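Long-range contact in ganglioside-induced differentiation-associated protein 2 (Homo sapiens, PDB 4UML), which is of unknown function, this chain being its macro domain, a fold that in many relatives binds ADP-ribose or related ligands: residues K56-L67 with E199-D210. Residues are numbered along the deposited sequence; the frame is centred on the assembly and turned at random.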
loop_
_atom_site.group_PDB
_atom_site.type_symbol
_atom_site.label_atom_id
_atom_site.label_comp_id
_atom_site.label_asym_id
_atom_site.label_seq_id
_atom_site.Cartn_x
_atom_site.Cartn_y
_atom_site.Cartn_z
ATOM N N LYS A 56 -0.523 13.921 5.301
ATOM C CA LYS A 56 -0.280 12.507 5.603
ATOM C C LYS A 56 0.072 11.648 4.400
ATOM O O LYS A 56 0.555 10.535 4.554
ATOM C CB LYS A 56 -1.503 11.942 6.271
ATOM C CG LYS A 56 -1.824 12.715 7.534
ATOM C CD LYS A 56 -3.105 12.243 8.175
ATOM C CE LYS A 56 -3.284 12.944 9.516
ATOM N NZ LYS A 56 -4.207 12.184 10.386
ATOM N N VAL A 57 -0.154 12.157 3.202
ATOM C CA VAL A 57 0.069 11.391 1.999
ATOM C C VAL A 57 1.440 11.694 1.433
ATOM O O VAL A 57 1.840 12.865 1.350
ATOM C CB VAL A 57 -0.977 11.748 0.932
ATOM C CG1 VAL A 57 -0.610 11.126 -0.407
ATOM C CG2 VAL A 57 -2.328 11.273 1.390
ATOM N N VAL A 58 2.147 10.638 1.043
ATOM C CA VAL A 58 3.439 10.728 0.431
ATOM C C VAL A 58 3.489 9.857 -0.839
ATOM O O VAL A 58 3.127 8.669 -0.818
ATOM C CB VAL A 58 4.535 10.236 1.408
ATOM C CG1 VAL A 58 5.894 10.317 0.764
ATOM C CG2 VAL A 58 4.481 10.977 2.744
ATOM N N LEU A 59 3.947 10.441 -1.945
ATOM C CA LEU A 59 4.269 9.675 -3.138
ATOM C C LEU A 59 5.777 9.536 -3.268
ATOM O O LEU A 59 6.496 10.534 -3.295
ATOM C CB LEU A 59 3.720 10.359 -4.380
ATOM C CG LEU A 59 4.031 9.680 -5.724
ATOM C CD1 LEU A 59 3.406 8.312 -5.818
ATOM C CD2 LEU A 59 3.524 10.523 -6.889
ATOM N N TRP A 60 6.265 8.304 -3.373
ATOM C CA TRP A 60 7.695 8.077 -3.353
ATOM C C TRP A 60 8.045 7.044 -4.362
ATOM O O TRP A 60 7.529 5.914 -4.300
ATOM C CB TRP A 60 8.133 7.585 -1.983
ATOM C CG TRP A 60 9.554 7.232 -1.899
ATOM C CD1 TRP A 60 10.622 8.104 -2.022
ATOM C CD2 TRP A 60 10.114 5.942 -1.640
ATOM N NE1 TRP A 60 11.804 7.413 -1.871
ATOM C CE2 TRP A 60 11.519 6.093 -1.614
ATOM C CE3 TRP A 60 9.567 4.669 -1.417
ATOM C CZ2 TRP A 60 12.378 5.019 -1.402
ATOM C CZ3 TRP A 60 10.407 3.611 -1.189
ATOM C CH2 TRP A 60 11.805 3.786 -1.168
ATOM N N LYS A 61 8.925 7.398 -5.296
ATOM C CA LYS A 61 9.420 6.402 -6.230
ATOM C C LYS A 61 10.569 5.629 -5.605
ATOM O O LYS A 61 11.641 6.174 -5.396
ATOM C CB LYS A 61 9.864 7.035 -7.561
ATOM C CG LYS A 61 10.324 5.979 -8.563
ATOM C CD LYS A 61 10.178 6.459 -9.996
ATOM C CE LYS A 61 11.225 7.506 -10.344
ATOM N NZ LYS A 61 12.588 6.904 -10.302
ATOM N N GLY A 62 10.345 4.362 -5.277
ATOM C CA GLY A 62 11.378 3.546 -4.626
ATOM C C GLY A 62 10.848 2.194 -4.211
ATOM O O GLY A 62 9.659 1.910 -4.393
ATOM N N ASP A 63 11.728 1.376 -3.644
ATOM C CA ASP A 63 11.411 0.007 -3.243
ATOM C C ASP A 63 10.776 0.042 -1.851
ATOM O O ASP A 63 11.419 0.439 -0.896
ATOM C CB ASP A 63 12.700 -0.814 -3.219
ATOM C CG ASP A 63 12.473 -2.301 -3.006
ATOM O OD1 ASP A 63 11.404 -2.729 -2.480
ATOM O OD2 ASP A 63 13.398 -3.074 -3.383
ATOM N N VAL A 64 9.510 -0.361 -1.761
ATOM C CA VAL A 64 8.770 -0.327 -0.507
ATOM C C VAL A 64 9.518 -1.031 0.646
ATOM O O VAL A 64 9.402 -0.619 1.795
ATOM C CB VAL A 64 7.357 -0.914 -0.687
ATOM C CG1 VAL A 64 7.403 -2.434 -0.749
ATOM C CG2 VAL A 64 6.449 -0.462 0.445
ATOM N N ALA A 65 10.288 -2.069 0.336
ATOM C CA ALA A 65 10.997 -2.821 1.334
ATOM C C ALA A 65 12.023 -2.016 2.133
ATOM O O ALA A 65 12.430 -2.443 3.206
ATOM C CB ALA A 65 11.650 -4.047 0.713
ATOM N N LEU A 66 12.394 -0.849 1.627
ATOM C CA LEU A 66 13.388 -0.007 2.294
ATOM C C LEU A 66 12.783 0.903 3.335
ATOM O O LEU A 66 13.512 1.529 4.091
ATOM C CB LEU A 66 14.089 0.855 1.266
ATOM C CG LEU A 66 14.886 0.046 0.220
ATOM C CD1 LEU A 66 15.445 0.973 -0.841
ATOM C CD2 LEU A 66 15.985 -0.713 0.913
ATOM N N LEU A 67 11.465 0.993 3.380
ATOM C CA LEU A 67 10.840 2.025 4.193
ATOM C C LEU A 67 10.739 1.635 5.658
ATOM O O LEU A 67 10.416 0.505 5.979
ATOM C CB LEU A 67 9.450 2.357 3.637
ATOM C CG LEU A 67 9.381 3.055 2.282
ATOM C CD1 LEU A 67 7.936 3.048 1.796
ATOM C CD2 LEU A 67 9.932 4.472 2.369
ATOM N N GLU A 199 -6.702 10.717 12.313
ATOM C CA GLU A 199 -6.008 11.290 13.473
ATOM C C GLU A 199 -4.869 10.439 14.032
ATOM O O GLU A 199 -3.828 10.980 14.396
ATOM C CB GLU A 199 -7.000 11.620 14.586
ATOM C CG GLU A 199 -7.668 12.974 14.411
ATOM C CD GLU A 199 -7.830 13.705 15.727
ATOM O OE1 GLU A 199 -6.832 13.793 16.477
ATOM O OE2 GLU A 199 -8.950 14.185 16.014
ATOM N N THR A 200 -5.064 9.122 14.087
ATOM C CA THR A 200 -4.034 8.190 14.607
ATOM C C THR A 200 -2.837 7.907 13.649
ATOM O O THR A 200 -1.803 7.365 14.065
ATOM C CB THR A 200 -4.682 6.855 15.077
ATOM O OG1 THR A 200 -3.662 5.915 15.463
ATOM C CG2 THR A 200 -5.591 6.232 13.988
ATOM N N ILE A 201 -2.965 8.294 12.384
ATOM C CA ILE A 201 -1.973 7.945 11.380
ATOM C C ILE A 201 -1.217 9.183 10.974
ATOM O O ILE A 201 -1.798 10.222 10.741
ATOM C CB ILE A 201 -2.643 7.264 10.173
ATOM C CG1 ILE A 201 -3.278 5.960 10.644
ATOM C CG2 ILE A 201 -1.637 6.991 9.061
ATOM C CD1 ILE A 201 -3.692 5.014 9.540
ATOM N N GLU A 202 0.095 9.073 10.914
ATOM C CA GLU A 202 0.916 10.174 10.548
ATOM C C GLU A 202 1.170 10.180 9.049
ATOM O O GLU A 202 1.138 11.239 8.429
ATOM C CB GLU A 202 2.238 10.127 11.321
ATOM C CG GLU A 202 2.053 10.251 12.837
ATOM C CD GLU A 202 3.352 10.110 13.624
ATOM O OE1 GLU A 202 4.420 9.865 13.028
ATOM O OE2 GLU A 202 3.305 10.244 14.862
ATOM N N LYS A 203 1.451 9.009 8.456
ATOM C CA LYS A 203 1.870 8.962 7.058
ATOM C C LYS A 203 1.382 7.694 6.346
ATOM O O LYS A 203 1.350 6.593 6.922
ATOM C CB LYS A 203 3.396 9.032 6.920
ATOM C CG LYS A 203 4.074 10.343 7.322
ATOM C CD LYS A 203 3.668 11.530 6.461
ATOM C CE LYS A 203 3.950 12.845 7.190
ATOM N NZ LYS A 203 5.425 13.025 7.299
ATOM N N VAL A 204 0.940 7.893 5.120
ATOM C CA VAL A 204 0.675 6.818 4.179
ATOM C C VAL A 204 1.572 7.093 2.990
ATOM O O VAL A 204 1.554 8.205 2.429
ATOM C CB VAL A 204 -0.800 6.744 3.767
ATOM C CG1 VAL A 204 -0.993 5.741 2.631
ATOM C CG2 VAL A 204 -1.651 6.355 4.952
ATOM N N VAL A 205 2.405 6.108 2.651
ATOM C CA VAL A 205 3.330 6.240 1.564
ATOM C C VAL A 205 2.907 5.316 0.458
ATOM O O VAL A 205 2.789 4.101 0.659
ATOM C CB VAL A 205 4.778 5.898 1.958
ATOM C CG1 VAL A 205 5.708 6.047 0.762
ATOM C CG2 VAL A 205 5.243 6.757 3.096
ATOM N N PHE A 206 2.692 5.906 -0.711
ATOM C CA PHE A 206 2.518 5.148 -1.938
ATOM C C PHE A 206 3.878 5.009 -2.607
ATOM O O PHE A 206 4.353 5.966 -3.219
ATOM C CB PHE A 206 1.535 5.857 -2.852
ATOM C CG PHE A 206 0.138 5.983 -2.289
ATOM C CD1 PHE A 206 -0.729 4.897 -2.283
ATOM C CD2 PHE A 206 -0.338 7.204 -1.845
ATOM C CE1 PHE A 206 -2.018 5.007 -1.792
ATOM C CE2 PHE A 206 -1.645 7.331 -1.358
ATOM C CZ PHE A 206 -2.489 6.231 -1.320
ATOM N N ALA A 207 4.510 3.848 -2.415
ATOM C CA ALA A 207 5.753 3.476 -3.073
ATOM C C ALA A 207 5.475 3.000 -4.489
ATOM O O ALA A 207 4.719 2.029 -4.694
ATOM C CB ALA A 207 6.448 2.370 -2.307
ATOM N N VAL A 208 6.081 3.667 -5.465
ATOM C CA VAL A 208 5.831 3.372 -6.878
ATOM C C VAL A 208 7.132 3.115 -7.643
ATOM O O VAL A 208 8.197 3.469 -7.187
ATOM C CB VAL A 208 5.029 4.484 -7.565
ATOM C CG1 VAL A 208 3.655 4.611 -6.919
ATOM C CG2 VAL A 208 5.752 5.826 -7.577
ATOM N N SER A 209 7.035 2.459 -8.792
ATOM C CA SER A 209 8.169 2.365 -9.720
ATOM C C SER A 209 7.882 3.276 -10.893
ATOM O O SER A 209 6.858 3.953 -10.923
ATOM C CB SER A 209 8.370 0.933 -10.209
ATOM O OG SER A 209 7.294 0.545 -11.049
ATOM N N ASP A 210 8.791 3.308 -11.864
ATOM C CA ASP A 210 8.612 4.169 -13.044
ATOM C C ASP A 210 7.360 3.794 -13.813
ATOM O O ASP A 210 6.700 4.650 -14.395
ATOM C CB ASP A 210 9.843 4.108 -13.959
ATOM C CG ASP A 210 11.042 4.832 -13.364
ATOM O OD1 ASP A 210 10.937 6.056 -13.119
ATOM O OD2 ASP A 210 12.080 4.179 -13.129
#
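Trp60 turns the edge of its indole toward Ala207; CE3 is 4.0 Å from Ala207 CB, which lies near the ring plane. One face of the indole carries Leu67 CD2 and the other Gly62 CA, both toward the rim, so the indole lies between two residues of its own segment, which probably limits its rotation. Leu67 also reaches across, its CD1 meeting Val205 CG1 tip to tip at 3.9 Å, and Val64 CB packs on Ala207 CB. On the other side of the sheet, Val57 CG1 approaches the edge of the Phe206 ring, while Leu59 crosses Val208 at about a right angle, CD1 3.8 Å from Val208 CG2. Chi1 of 178° and chi2 of 63° bring Leu59 CD1 to 3.6 Å from Phe206 O. Between these layers run six backbone bonds of a parallel ladder, from Val204 N to Lys56 O (2.7 Å) through to Gly62 N to Val208 O (3.0 Å). A lysine stands at each end, but only Lys61 meets an opposite charge. Bent at chi3 and chi4, it forms a long, solvent-facing salt bridge from NZ to Asp210 OD1 (3.4 Å), with CE and CD passing closer to that oxygen. Lys56 runs extended beyond CG past Glu202 O, and its NZ donates to Ile201 O and Gly198 O, although its exact place is less sure. Without the ammonium, as with an alanine here, these carbonyls would probably lose this donor and the turn before strand 203-208 would be less firmly held. Backbone pairing and apolar contacts thus carry this outermost strand of the macro-domain sheet; Lys56 satisfies carbonyls, whereas the exposed Lys61-Asp210 pair probably adds little.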